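Local coordinates for protein HTLV-2 integrase catalytic core domain (Human T-cell leukemia virus 2, PDB 6QBT) that probably inserts viral DNA into host DNA as the magnesium-binding catalytic core of a deltaretroviral integrase, with an RNase H-like fold, at residues His8-Asp13 with Ser59-Pro64; Glu45-Thr50 with Ser77-Glu82; Asn117-Asp122 with Asn133-Thr138; Asn143-Asn146 with Thr151-Gln154. All coordinates share one frame; numbering follows the deposited sequence.

Contact 1: residues His8-Asp13 with Ser59-Pro64; sequences HIWQGD and SLLGKP. With MG (magnesium ion), chain B.
The indole of Trp-10 is clasped between Pro-64 on one face and Leu-61 on the opposite one. Pro-64 CB sits almost squarely over the five-membered ring, 3.6 Å from its centroid and only 10° off the ring normal, while Pro-64 CG lies against CE3 on the benzo side, and the two side chains cross at about a right angle. On the other face, Leu-61 CD1 lies 4.2 Å from the centroid of the six-membered ring of Trp-10 and is displaced toward the rim. Both are CH-pi contacts. Leu-61 CB closes in on the far end of the ring at 3.5 Å from Trp-10 CZ2, and Gly-62 O comes to 3.3 Å from that same Trp-10 CZ2 by an oblique path.

The clasp forms where helix 47-61 ends. Gly-62 leaves the helix with positive phi, 98°, and the chain turns there, with Leu-61 and Pro-64 falling on the two faces of one ring. No hydrogen bond links the two segments; the polar end of the indole is satisfied instead by Asn-7, whose OD1 receives the bond from Trp-10 NE1. Phe-54, Ala-57 and Ile-58 of the same helix also touch Trp-10.

Three residues further along the strand, Asp-13 OD1 binds the magnesium ion at 2.2 Å, together with Asp-70. A central strand packed against a helix at one end and carrying a metal-binding aspartate further along is characteristic of the RNase H-like core of retroviral integrases.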
loop_
_atom_site.group_PDB
_atom_site.type_symbol
_atom_site.label_atom_id
_atom_site.label_comp_id
_atom_site.label_asym_id
_atom_site.label_seq_id
_atom_site.Cartn_x
_atom_site.Cartn_y
_atom_site.Cartn_z
ATOM N N HIS A 8 0.059 8.944 -19.525
ATOM C CA HIS A 8 -0.581 9.484 -20.722
ATOM C C HIS A 8 -1.418 8.357 -21.370
ATOM O O HIS A 8 -2.630 8.511 -21.536
ATOM C CB HIS A 8 0.457 10.129 -21.646
ATOM C CG HIS A 8 -0.110 10.700 -22.911
ATOM N ND1 HIS A 8 0.687 11.179 -23.927
ATOM C CD2 HIS A 8 -1.386 10.834 -23.351
ATOM C CE1 HIS A 8 -0.065 11.589 -24.932
ATOM N NE2 HIS A 8 -1.329 11.388 -24.609
ATOM N N ILE A 9 -0.794 7.225 -21.696
ATOM C CA ILE A 9 -1.479 6.137 -22.407
ATOM C C ILE A 9 -1.075 4.790 -21.813
ATOM O O ILE A 9 0.111 4.476 -21.751
ATOM C CB ILE A 9 -1.114 6.089 -23.915
ATOM C CG1 ILE A 9 -1.421 7.415 -24.617
ATOM C CG2 ILE A 9 -1.815 4.900 -24.597
ATOM C CD1 ILE A 9 -1.008 7.470 -26.082
ATOM N N TRP A 10 -2.068 4.021 -21.380
ATOM C CA TRP A 10 -1.890 2.640 -20.951
ATOM C C TRP A 10 -2.449 1.622 -21.956
ATOM O O TRP A 10 -3.369 1.938 -22.726
ATOM C CB TRP A 10 -2.635 2.409 -19.662
ATOM C CG TRP A 10 -2.065 3.034 -18.462
ATOM C CD1 TRP A 10 -1.032 3.914 -18.386
ATOM C CD2 TRP A 10 -2.555 2.874 -17.164
ATOM N NE1 TRP A 10 -0.836 4.287 -17.110
ATOM C CE2 TRP A 10 -1.762 3.658 -16.324
ATOM C CE3 TRP A 10 -3.585 2.111 -16.609
ATOM C CZ2 TRP A 10 -1.958 3.710 -14.932
ATOM C CZ3 TRP A 10 -3.784 2.154 -15.224
ATOM C CH2 TRP A 10 -2.975 2.964 -14.405
ATOM N N GLN A 11 -1.891 0.407 -21.914
ATOM C CA GLN A 11 -2.431 -0.760 -22.639
ATOM C C GLN A 11 -2.917 -1.760 -21.615
ATOM O O GLN A 11 -2.250 -1.960 -20.603
ATOM C CB GLN A 11 -1.348 -1.456 -23.444
ATOM C CG GLN A 11 -0.599 -0.580 -24.412
ATOM C CD GLN A 11 -0.992 -0.871 -25.810
ATOM O OE1 GLN A 11 -2.188 -0.943 -26.136
ATOM N NE2 GLN A 11 0.005 -1.083 -26.648
ATOM N N GLY A 12 -4.053 -2.396 -21.885
ATOM C CA GLY A 12 -4.653 -3.378 -20.963
ATOM C C GLY A 12 -5.192 -4.566 -21.721
ATOM O O GLY A 12 -5.718 -4.406 -22.821
ATOM N N ASP A 13 -4.995 -5.760 -21.158
ATOM C CA ASP A 13 -5.622 -6.984 -21.629
ATOM C C ASP A 13 -5.720 -7.949 -20.444
ATOM O O ASP A 13 -5.076 -7.761 -19.396
ATOM C CB ASP A 13 -4.823 -7.601 -22.788
ATOM C CG ASP A 13 -5.599 -8.679 -23.573
ATOM O OD1 ASP A 13 -6.839 -8.850 -23.470
ATOM O OD2 ASP A 13 -4.955 -9.405 -24.331
ATOM N N SER A 59 -4.478 2.705 -8.231
ATOM C CA SER A 59 -3.879 2.943 -6.908
ATOM C C SER A 59 -2.358 2.801 -6.896
ATOM O O SER A 59 -1.684 3.441 -6.123
ATOM C CB SER A 59 -4.453 2.014 -5.850
ATOM O OG SER A 59 -4.097 0.670 -6.118
ATOM N N LEU A 60 -1.839 1.925 -7.734
ATOM C CA LEU A 60 -0.420 1.650 -7.774
ATOM C C LEU A 60 0.318 2.606 -8.707
ATOM O O LEU A 60 1.427 3.028 -8.390
ATOM C CB LEU A 60 -0.232 0.208 -8.225
ATOM C CG LEU A 60 1.197 -0.287 -8.301
ATOM C CD1 LEU A 60 1.764 -0.515 -6.903
ATOM C CD2 LEU A 60 1.220 -1.552 -9.170
ATOM N N LEU A 61 -0.295 2.936 -9.848
ATOM C CA LEU A 61 0.350 3.722 -10.909
ATOM C C LEU A 61 -0.093 5.187 -11.088
ATOM O O LEU A 61 0.624 5.939 -11.703
ATOM C CB LEU A 61 0.143 3.009 -12.238
ATOM C CG LEU A 61 0.658 1.567 -12.345
ATOM C CD1 LEU A 61 0.326 0.997 -13.728
ATOM C CD2 LEU A 61 2.158 1.482 -12.088
ATOM N N GLY A 62 -1.255 5.564 -10.558
ATOM C CA GLY A 62 -1.874 6.870 -10.780
ATOM C C GLY A 62 -2.922 6.744 -11.858
ATOM O O GLY A 62 -3.030 5.713 -12.525
ATOM N N LYS A 63 -3.692 7.800 -12.053
ATOM C CA LYS A 63 -4.801 7.794 -13.017
ATOM C C LYS A 63 -4.317 8.083 -14.445
ATOM O O LYS A 63 -3.710 9.114 -14.667
ATOM C CB LYS A 63 -5.807 8.851 -12.589
ATOM C CG LYS A 63 -7.054 8.966 -13.452
ATOM C CD LYS A 63 -7.975 10.050 -12.918
ATOM C CE LYS A 63 -9.269 10.066 -13.675
ATOM N NZ LYS A 63 -10.133 11.181 -13.206
ATOM N N PRO A 64 -4.587 7.189 -15.417
ATOM C CA PRO A 64 -4.182 7.479 -16.802
ATOM C C PRO A 64 -5.136 8.432 -17.512
ATOM O O PRO A 64 -6.331 8.486 -17.167
ATOM C CB PRO A 64 -4.254 6.104 -17.475
ATOM C CG PRO A 64 -5.326 5.393 -16.745
ATOM C CD PRO A 64 -5.288 5.897 -15.330
HETATM MG MG MG B . -8.394 -10.167 -24.307
#

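Contact 2: residues Glu45-Thr50 with Ser77-Glu82; sequences ETSCET and SQEFQE
Ser-47 turns its hydroxyl between its own backbone N and carbonyl carbon (chi1 70°), which sets OG beside Glu-79, while CB itself faces Ser-77 OG; Thr-50, by contrast, swings CG2 anti to the backbone N and thereby presents a methyl to Phe-80. These side chains join the starts of two helices, 47-61 and 78-86, in the integrase core domain, and each helix is preceded by an N-cap residue, Thr-46 and Ser-77 respectively.

The meeting is one of van der Waals contact, with no hydrogen bond across it. Ser-47 is the central piece: its CB approaches Ser-77 OG at 3.5 Å, and its OG lies 3.8 Å from Glu-79 CB, so it is the aliphatic root of the glutamate that flanks the serine. One helical turn further on, Thr-50 CG2 comes obliquely to the Phe-80 ring, 3.9 Å from CD1, the two side chains crossing at about a right angle. Phe-80 also meets His-91 edge-to-face, and Thr-50 rests on Ala-74 and Phe-75 of helix 73-76, which places this pair on the buried side of the contact.

Each helix start also has its own hydrogen bonds. Thr-46 O accepts hydrogen bonds from both the backbone N and the hydroxyl of Thr-50, the latter at 2.8 Å from above the carbonyl plane. Ser-77 OG is hydrogen-bonded to Ala-74 O of the preceding helix 73-76. The same oxygen also caps its own helix, accepting from Phe-80 N at 3.2 Å with an N-H...O angle of 160°.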
loop_
_atom_site.group_PDB
_atom_site.type_symbol
_atom_site.label_atom_id
_atom_site.label_comp_id
_atom_site.label_asym_id
_atom_site.label_seq_id
_atom_site.Cartn_x
_atom_site.Cartn_y
_atom_site.Cartn_z
ATOM N N GLU A 45 -13.248 -12.567 -15.488
ATOM C CA GLU A 45 -13.027 -11.318 -16.199
ATOM C C GLU A 45 -14.339 -10.596 -16.575
ATOM O O GLU A 45 -14.426 -10.031 -17.651
ATOM C CB GLU A 45 -12.137 -11.549 -17.420
ATOM C CG GLU A 45 -12.646 -12.539 -18.443
ATOM C CD GLU A 45 -11.625 -12.754 -19.552
ATOM O OE1 GLU A 45 -11.165 -11.763 -20.167
ATOM O OE2 GLU A 45 -11.253 -13.915 -19.798
ATOM N N THR A 46 -15.318 -10.566 -15.665
ATOM C CA THR A 46 -16.536 -9.769 -15.853
ATOM C C THR A 46 -16.230 -8.313 -15.448
ATOM O O THR A 46 -15.119 -8.009 -14.989
ATOM C CB THR A 46 -17.742 -10.336 -15.060
ATOM O OG1 THR A 46 -17.615 -10.022 -13.667
ATOM C CG2 THR A 46 -17.851 -11.855 -15.218
ATOM N N SER A 47 -17.194 -7.419 -15.656
ATOM C CA SER A 47 -16.991 -5.963 -15.460
ATOM C C SER A 47 -16.658 -5.575 -13.999
ATOM O O SER A 47 -15.875 -4.656 -13.726
ATOM C CB SER A 47 -18.228 -5.203 -15.920
ATOM O OG SER A 47 -19.294 -5.444 -15.026
ATOM N N CYS A 48 -17.151 -6.472 -13.053
ATOM C CA CYS A 48 -16.956 -6.206 -11.647
ATOM C C CYS A 48 -15.478 -6.400 -11.194
ATOM O O CYS A 48 -14.862 -5.495 -10.604
ATOM C CB CYS A 48 -17.924 -7.101 -10.847
ATOM S SG CYS A 48 -17.409 -7.340 -9.136
ATOM N N GLU A 49 -14.844 -7.458 -11.896
ATOM C CA GLU A 49 -13.441 -7.780 -11.716
ATOM C C GLU A 49 -12.562 -6.855 -12.535
ATOM O O GLU A 49 -11.460 -6.548 -12.124
ATOM C CB GLU A 49 -13.138 -9.230 -12.127
ATOM C CG GLU A 49 -13.728 -10.306 -11.221
ATOM C CD GLU A 49 -15.194 -10.620 -11.489
ATOM O OE1 GLU A 49 -15.772 -10.208 -12.522
ATOM O OE2 GLU A 49 -15.789 -11.303 -10.639
ATOM N N THR A 50 -13.049 -6.422 -13.697
ATOM C CA THR A 50 -12.286 -5.537 -14.562
ATOM C C THR A 50 -12.177 -4.159 -13.943
ATOM O O THR A 50 -11.101 -3.586 -13.873
ATOM C CB THR A 50 -12.946 -5.448 -15.923
ATOM O OG1 THR A 50 -13.067 -6.773 -16.436
ATOM C CG2 THR A 50 -12.121 -4.594 -16.908
ATOM N N SER A 77 -18.448 -3.502 -21.972
ATOM C CA SER A 77 -19.620 -3.398 -21.099
ATOM C C SER A 77 -20.040 -1.963 -20.805
ATOM O O SER A 77 -19.216 -1.042 -20.740
ATOM C CB SER A 77 -19.372 -4.107 -19.753
ATOM O OG SER A 77 -18.306 -3.510 -19.035
ATOM N N GLN A 78 -21.332 -1.801 -20.578
ATOM C CA GLN A 78 -21.868 -0.512 -20.206
ATOM C C GLN A 78 -21.285 -0.028 -18.882
ATOM O O GLN A 78 -21.093 1.173 -18.720
ATOM C CB GLN A 78 -23.390 -0.557 -20.142
ATOM C CG GLN A 78 -24.032 0.815 -20.178
ATOM C CD GLN A 78 -25.535 0.746 -20.383
ATOM O OE1 GLN A 78 -26.045 -0.157 -21.054
ATOM N NE2 GLN A 78 -26.259 1.705 -19.805
ATOM N N GLU A 79 -20.979 -0.961 -17.974
ATOM C CA GLU A 79 -20.365 -0.646 -16.675
ATOM C C GLU A 79 -18.973 -0.035 -16.850
ATOM O O GLU A 79 -18.680 0.990 -16.244
ATOM C CB GLU A 79 -20.250 -1.880 -15.759
ATOM C CG GLU A 79 -21.565 -2.376 -15.172
ATOM C CD GLU A 79 -22.403 -3.224 -16.126
ATOM O OE1 GLU A 79 -22.088 -3.301 -17.345
ATOM O OE2 GLU A 79 -23.393 -3.821 -15.647
ATOM N N PHE A 80 -18.126 -0.663 -17.667
ATOM C CA PHE A 80 -16.767 -0.128 -17.913
ATOM C C PHE A 80 -16.790 1.185 -18.719
ATOM O O PHE A 80 -16.029 2.095 -18.399
ATOM C CB PHE A 80 -15.846 -1.169 -18.568
ATOM C CG PHE A 80 -14.381 -0.784 -18.584
ATOM C CD1 PHE A 80 -13.574 -1.000 -17.477
ATOM C CD2 PHE A 80 -13.803 -0.223 -19.725
ATOM C CE1 PHE A 80 -12.214 -0.664 -17.495
ATOM C CE2 PHE A 80 -12.457 0.134 -19.743
ATOM C CZ PHE A 80 -11.654 -0.092 -18.626
ATOM N N GLN A 81 -17.666 1.320 -19.721
ATOM C CA GLN A 81 -17.754 2.600 -20.431
ATOM C C GLN A 81 -18.258 3.712 -19.508
ATOM O O GLN A 81 -17.750 4.827 -19.547
ATOM C CB GLN A 81 -18.638 2.531 -21.685
ATOM C CG GLN A 81 -18.236 1.502 -22.752
ATOM C CD GLN A 81 -16.789 1.590 -23.240
ATOM O OE1 GLN A 81 -16.201 2.673 -23.367
ATOM N NE2 GLN A 81 -16.214 0.427 -23.536
ATOM N N GLU A 82 -19.247 3.420 -18.675
ATOM C CA GLU A 82 -19.745 4.434 -17.731
ATOM C C GLU A 82 -18.659 4.887 -16.750
ATOM O O GLU A 82 -18.554 6.066 -16.440
ATOM C CB GLU A 82 -20.977 3.935 -16.972
ATOM C CG GLU A 82 -22.257 4.064 -17.781
ATOM C CD GLU A 82 -23.462 3.357 -17.159
ATOM O OE1 GLU A 82 -23.357 2.845 -16.023
ATOM O OE2 GLU A 82 -24.521 3.301 -17.817
#

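Contact 3: residues Asn117-Asp122 with Asn133-Thr138; sequences NKYLLD and NKALWT
Tyr-119 reaches from helix 104-122 across to helix 128-142, one face of its ring against Lys-134 and its hydroxyl directed at Thr-138. The two are packed helices of the integrase catalytic domain, their local axes 9.6 Å apart at closest approach and 131° apart in direction, so the neighbouring segments run more antiparallel than parallel.

Lys-134 covers one face of the phenol: its CB stands over the middle of the ring, 3.9 Å from the centroid and close to the ring normal, a CH-pi contact. A bend at chi3 (-70°) turns CE back toward the ring, where it nears Tyr-119 CD1. Ala-135 approaches the ring obliquely through its backbone N. Tyr-119 and Thr-138 extend from opposite directions, and the threonine oxygen lies at the ring edge, near its plane. Leu-55 of the third subunit packs on both Tyr-119 and Lys-134.

The polar ends are joined in a chain of hydrogen bonds. Tyr-119 OH donates to Thr-138 OG1 at 2.5 Å, and Thr-138 OG1 in turn donates a hydrogen bond to Lys-134 O at 2.7 Å. That carbonyl also accepts from Thr-138 N, which meets the opposite face of its plane. At the other end of the lysine a water completes the bridge between the helices: it accepts from Lys-134 NZ at 2.9 Å and donates to Tyr-119 O at 2.8 Å.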
loop_
_atom_site.group_PDB
_atom_site.type_symbol
_atom_site.label_atom_id
_atom_site.label_comp_id
_atom_site.label_asym_id
_atom_site.label_seq_id
_atom_site.Cartn_x
_atom_site.Cartn_y
_atom_site.Cartn_z
ATOM N N ASN A 117 6.404 -18.022 -12.321
ATOM C CA ASN A 117 6.889 -19.410 -12.271
ATOM C C ASN A 117 8.113 -19.593 -11.380
ATOM O O ASN A 117 8.204 -20.566 -10.630
ATOM C CB ASN A 117 7.208 -19.935 -13.672
ATOM C CG ASN A 117 5.967 -20.103 -14.530
ATOM O OD1 ASN A 117 4.851 -20.227 -14.029
ATOM N ND2 ASN A 117 6.156 -20.111 -15.829
ATOM N N LYS A 118 9.047 -18.656 -11.451
ATOM C CA LYS A 118 10.255 -18.745 -10.654
ATOM C C LYS A 118 9.894 -18.665 -9.174
ATOM O O LYS A 118 10.345 -19.479 -8.379
ATOM C CB LYS A 118 11.207 -17.640 -11.043
ATOM C CG LYS A 118 12.576 -17.752 -10.381
ATOM C CD LYS A 118 13.017 -16.411 -9.778
ATOM C CE LYS A 118 14.235 -16.547 -8.861
ATOM N NZ LYS A 118 14.143 -15.527 -7.767
ATOM N N TYR A 119 9.044 -17.707 -8.807
ATOM C CA TYR A 119 8.621 -17.583 -7.408
ATOM C C TYR A 119 7.793 -18.786 -6.902
ATOM O O TYR A 119 7.882 -19.144 -5.720
ATOM C CB TYR A 119 7.885 -16.247 -7.158
ATOM C CG TYR A 119 8.828 -15.059 -7.081
ATOM C CD1 TYR A 119 9.823 -14.985 -6.088
ATOM C CD2 TYR A 119 8.726 -14.004 -7.992
ATOM C CE1 TYR A 119 10.690 -13.901 -6.024
ATOM C CE2 TYR A 119 9.593 -12.921 -7.936
ATOM C CZ TYR A 119 10.571 -12.876 -6.955
ATOM O OH TYR A 119 11.414 -11.792 -6.928
ATOM N N LEU A 120 7.003 -19.412 -7.774
ATOM C CA LEU A 120 6.260 -20.612 -7.360
ATOM C C LEU A 120 7.207 -21.738 -7.000
ATOM O O LEU A 120 7.046 -22.341 -5.965
ATOM C CB LEU A 120 5.252 -21.062 -8.421
ATOM C CG LEU A 120 4.068 -20.094 -8.585
ATOM C CD1 LEU A 120 3.323 -20.429 -9.864
ATOM C CD2 LEU A 120 3.123 -20.120 -7.395
ATOM N N LEU A 121 8.228 -21.965 -7.821
ATOM C CA LEU A 121 9.237 -23.007 -7.545
ATOM C C LEU A 121 10.171 -22.726 -6.347
ATOM O O LEU A 121 10.581 -23.663 -5.658
ATOM C CB LEU A 121 10.075 -23.272 -8.797
ATOM C CG LEU A 121 9.288 -23.777 -10.016
ATOM C CD1 LEU A 121 10.207 -23.795 -11.230
ATOM C CD2 LEU A 121 8.644 -25.153 -9.781
ATOM N N ASP A 122 10.518 -21.454 -6.120
ATOM C CA ASP A 122 11.309 -21.042 -4.949
ATOM C C ASP A 122 10.555 -21.284 -3.627
ATOM O O ASP A 122 11.174 -21.546 -2.594
ATOM C CB ASP A 122 11.653 -19.539 -5.019
ATOM C CG ASP A 122 12.656 -19.171 -6.137
ATOM O OD1 ASP A 122 13.281 -20.067 -6.763
ATOM O OD2 ASP A 122 12.813 -17.937 -6.380
ATOM N N ASN A 133 2.366 -11.312 -6.377
ATOM C CA ASN A 133 2.755 -10.048 -5.737
ATOM C C ASN A 133 4.260 -9.798 -5.907
ATOM O O ASN A 133 4.692 -8.721 -6.347
ATOM C CB ASN A 133 2.373 -10.031 -4.258
ATOM C CG ASN A 133 2.283 -8.639 -3.712
ATOM O OD1 ASN A 133 1.650 -7.773 -4.301
ATOM N ND2 ASN A 133 2.942 -8.394 -2.612
ATOM N N LYS A 134 5.047 -10.811 -5.601
ATOM C CA LYS A 134 6.487 -10.687 -5.693
ATOM C C LYS A 134 6.929 -10.528 -7.154
ATOM O O LYS A 134 7.831 -9.760 -7.435
ATOM C CB LYS A 134 7.157 -11.863 -5.030
ATOM C CG LYS A 134 6.930 -11.872 -3.533
ATOM C CD LYS A 134 7.652 -13.047 -2.903
ATOM C CE LYS A 134 7.010 -14.378 -3.273
ATOM N NZ LYS A 134 7.531 -15.462 -2.417
ATOM N N ALA A 135 6.238 -11.183 -8.084
ATOM C CA ALA A 135 6.492 -10.952 -9.515
ATOM C C ALA A 135 6.258 -9.495 -9.874
ATOM O O ALA A 135 7.123 -8.862 -10.495
ATOM C CB ALA A 135 5.645 -11.864 -10.397
ATOM N N LEU A 136 5.103 -8.982 -9.459
ATOM C CA LEU A 136 4.712 -7.600 -9.728
ATOM C C LEU A 136 5.733 -6.550 -9.213
ATOM O O LEU A 136 6.230 -5.693 -9.966
ATOM C CB LEU A 136 3.308 -7.357 -9.157
ATOM C CG LEU A 136 2.770 -5.933 -9.056
ATOM C CD1 LEU A 136 2.711 -5.354 -10.451
ATOM C CD2 LEU A 136 1.412 -5.886 -8.352
ATOM N N TRP A 137 6.064 -6.643 -7.937
ATOM C CA TRP A 137 6.990 -5.698 -7.333
ATOM C C TRP A 137 8.421 -5.870 -7.850
ATOM O O TRP A 137 9.130 -4.870 -8.069
ATOM C CB TRP A 137 6.913 -5.766 -5.804
ATOM C CG TRP A 137 5.666 -5.130 -5.328
ATOM C CD1 TRP A 137 4.475 -5.736 -5.085
ATOM C CD2 TRP A 137 5.474 -3.749 -5.074
ATOM N NE1 TRP A 137 3.542 -4.809 -4.667
ATOM C CE2 TRP A 137 4.124 -3.575 -4.671
ATOM C CE3 TRP A 137 6.304 -2.636 -5.152
ATOM C CZ2 TRP A 137 3.591 -2.328 -4.342
ATOM C CZ3 TRP A 137 5.792 -1.405 -4.835
ATOM C CH2 TRP A 137 4.437 -1.259 -4.420
ATOM N N THR A 138 8.831 -7.109 -8.074
ATOM C CA THR A 138 10.131 -7.385 -8.657
ATOM C C THR A 138 10.248 -6.732 -10.047
ATOM O O THR A 138 11.251 -6.069 -10.345
ATOM C CB THR A 138 10.421 -8.907 -8.750
ATOM O OG1 THR A 138 10.473 -9.481 -7.429
ATOM C CG2 THR A 138 11.775 -9.179 -9.455
HETATM O O HOH W 1 6.341 -17.418 -4.200
#

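Contact 4: residues Asn143-Asn146 with Thr151-Gln154; sequences NVMN and TRWQ
Arg-152 runs past Met-145 toward Asn-143. With CG anti to the carbonyl carbon (chi1 -73°), the chain is carried from CB alongside Met-145. CG then packs against the thioether, 3.7 Å from Met-145 SD, with Met-145 CE close by. The chain stays extended from CG to NE, which makes a weak hydrogen bond to Gly-35 O. At the guanidinium, Met-145 SD lies over one face, 3.6 Å above the plane and displaced toward the rim. Of the terminal nitrogens, NH1 has Met-145 CG at 3.4 Å and Asn-143 ND2 near the plane at its edge, the amide turned 83° from the guanidinium.

A water in the guanidinium plane ties this nitrogen to the main chain. It accepts from Arg-152 NH1 at 3.0 Å and from Arg-152 N at 2.9 Å, and is 2.6 Å from Asn-143 O, which it links to them. The same carbonyl is touched by Thr-151 CG2, and Thr-151 CA makes a CH...O contact with it. Lys-63 of the third subunit packs on Val-144 and Thr-151.

Thr-151 is the N-cap of helix 152-156. Its OG1 accepts from Gln-154 N at 3.1 Å, and Gln-154 OE1 in turn accepts a weak bond from Thr-151 N. This reciprocal pairing is the capping box, here starting the last modelled helix beside the loop that follows helix 128-142.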
loop_
_atom_site.group_PDB
_atom_site.type_symbol
_atom_site.label_atom_id
_atom_site.label_comp_id
_atom_site.label_asym_id
_atom_site.label_seq_id
_atom_site.Cartn_x
_atom_site.Cartn_y
_atom_site.Cartn_z
ATOM N N ASN A 143 13.883 -4.839 -11.445
ATOM C CA ASN A 143 14.368 -5.007 -12.805
ATOM C C ASN A 143 14.904 -3.691 -13.420
ATOM O O ASN A 143 14.178 -2.677 -13.502
ATOM C CB ASN A 143 13.222 -5.553 -13.635
ATOM C CG ASN A 143 13.693 -6.260 -14.836
ATOM O OD1 ASN A 143 13.769 -7.489 -14.836
ATOM N ND2 ASN A 143 14.062 -5.499 -15.870
ATOM N N VAL A 144 16.184 -3.703 -13.803
ATOM C CA VAL A 144 16.792 -2.576 -14.519
ATOM C C VAL A 144 16.600 -2.713 -16.031
ATOM O O VAL A 144 16.986 -3.708 -16.629
ATOM C CB VAL A 144 18.281 -2.409 -14.191
ATOM C CG1 VAL A 144 18.835 -1.165 -14.892
ATOM C CG2 VAL A 144 18.444 -2.254 -12.680
ATOM N N MET A 145 15.984 -1.700 -16.633
ATOM C CA MET A 145 15.677 -1.687 -18.059
ATOM C C MET A 145 16.818 -1.125 -18.879
ATOM O O MET A 145 17.630 -0.334 -18.383
ATOM C CB MET A 145 14.420 -0.883 -18.343
ATOM C CG MET A 145 13.172 -1.514 -17.772
ATOM S SD MET A 145 11.675 -0.714 -18.396
ATOM C CE MET A 145 11.814 0.919 -17.670
ATOM N N ASN A 146 16.844 -1.566 -20.140
ATOM C CA ASN A 146 17.862 -1.178 -21.106
ATOM C C ASN A 146 17.310 -0.242 -22.150
ATOM O O ASN A 146 16.138 -0.408 -22.533
ATOM C CB ASN A 146 18.539 -2.405 -21.651
ATOM C CG ASN A 146 19.353 -3.072 -20.582
ATOM O OD1 ASN A 146 20.442 -2.605 -20.255
ATOM N ND2 ASN A 146 18.778 -4.078 -19.941
ATOM N N THR A 151 14.675 1.538 -13.460
ATOM C CA THR A 151 13.600 0.636 -13.265
ATOM C C THR A 151 12.344 1.345 -13.745
ATOM O O THR A 151 12.321 2.574 -13.855
ATOM C CB THR A 151 13.454 0.264 -11.788
ATOM O OG1 THR A 151 13.089 1.436 -11.049
ATOM C CG2 THR A 151 14.759 -0.293 -11.264
ATOM N N ARG A 152 11.310 0.555 -14.015
ATOM C CA ARG A 152 9.973 1.067 -14.369
ATOM C C ARG A 152 9.442 2.072 -13.344
ATOM O O ARG A 152 8.906 3.123 -13.695
ATOM C CB ARG A 152 9.001 -0.095 -14.463
ATOM C CG ARG A 152 9.210 -0.941 -15.691
ATOM C CD ARG A 152 8.518 -2.286 -15.547
ATOM N NE ARG A 152 8.641 -3.087 -16.775
ATOM C CZ ARG A 152 9.743 -3.726 -17.164
ATOM N NH1 ARG A 152 10.866 -3.672 -16.448
ATOM N NH2 ARG A 152 9.732 -4.422 -18.290
ATOM N N TRP A 153 9.633 1.733 -12.077
ATOM C CA TRP A 153 9.257 2.564 -10.957
ATOM C C TRP A 153 9.953 3.921 -10.955
ATOM O O TRP A 153 9.316 4.920 -10.670
ATOM C CB TRP A 153 9.566 1.828 -9.647
ATOM C CG TRP A 153 8.636 2.111 -8.538
ATOM C CD1 TRP A 153 8.951 2.639 -7.314
ATOM C CD2 TRP A 153 7.227 1.840 -8.510
ATOM N NE1 TRP A 153 7.826 2.712 -6.531
ATOM C CE2 TRP A 153 6.751 2.245 -7.246
ATOM C CE3 TRP A 153 6.319 1.314 -9.437
ATOM C CZ2 TRP A 153 5.406 2.139 -6.883
ATOM C CZ3 TRP A 153 4.975 1.191 -9.057
ATOM C CH2 TRP A 153 4.544 1.606 -7.799
ATOM N N GLN A 154 11.255 3.944 -11.231
ATOM C CA GLN A 154 12.007 5.185 -11.303
ATOM C C GLN A 154 11.529 6.037 -12.461
ATOM O O GLN A 154 11.385 7.237 -12.293
ATOM C CB GLN A 154 13.503 4.924 -11.449
ATOM C CG GLN A 154 14.142 4.384 -10.186
ATOM C CD GLN A 154 15.448 3.612 -10.416
ATOM O OE1 GLN A 154 16.122 3.746 -11.449
ATOM N NE2 GLN A 154 15.782 2.753 -9.451
HETATM O O HOH W 2 11.687 -2.308 -13.947
#

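How the contacts relate
Contacts 1 and 3 are buried, contact 2 is partly so, and contact 4 lies at the surface. Helix 47-61 serves contact 2 at its start and contact 1 at its end; contact 1 alone includes a metal ligand. Contacts 1 and 2 rely on apolar and van der Waals meetings between segments, whereas contact 3 adds a direct hydrogen bond, and both 3 and 4 use a bridging water. Trp-137 and Trp-153 pack together between contacts 3 and 4, and each also touches Leu-60 of contact 1. Contacts 2 and 3 stand on opposite sides of the chain's centre, their nearest atoms about 13 Å apart. Contacts 3 and 4 both meet the third subunit.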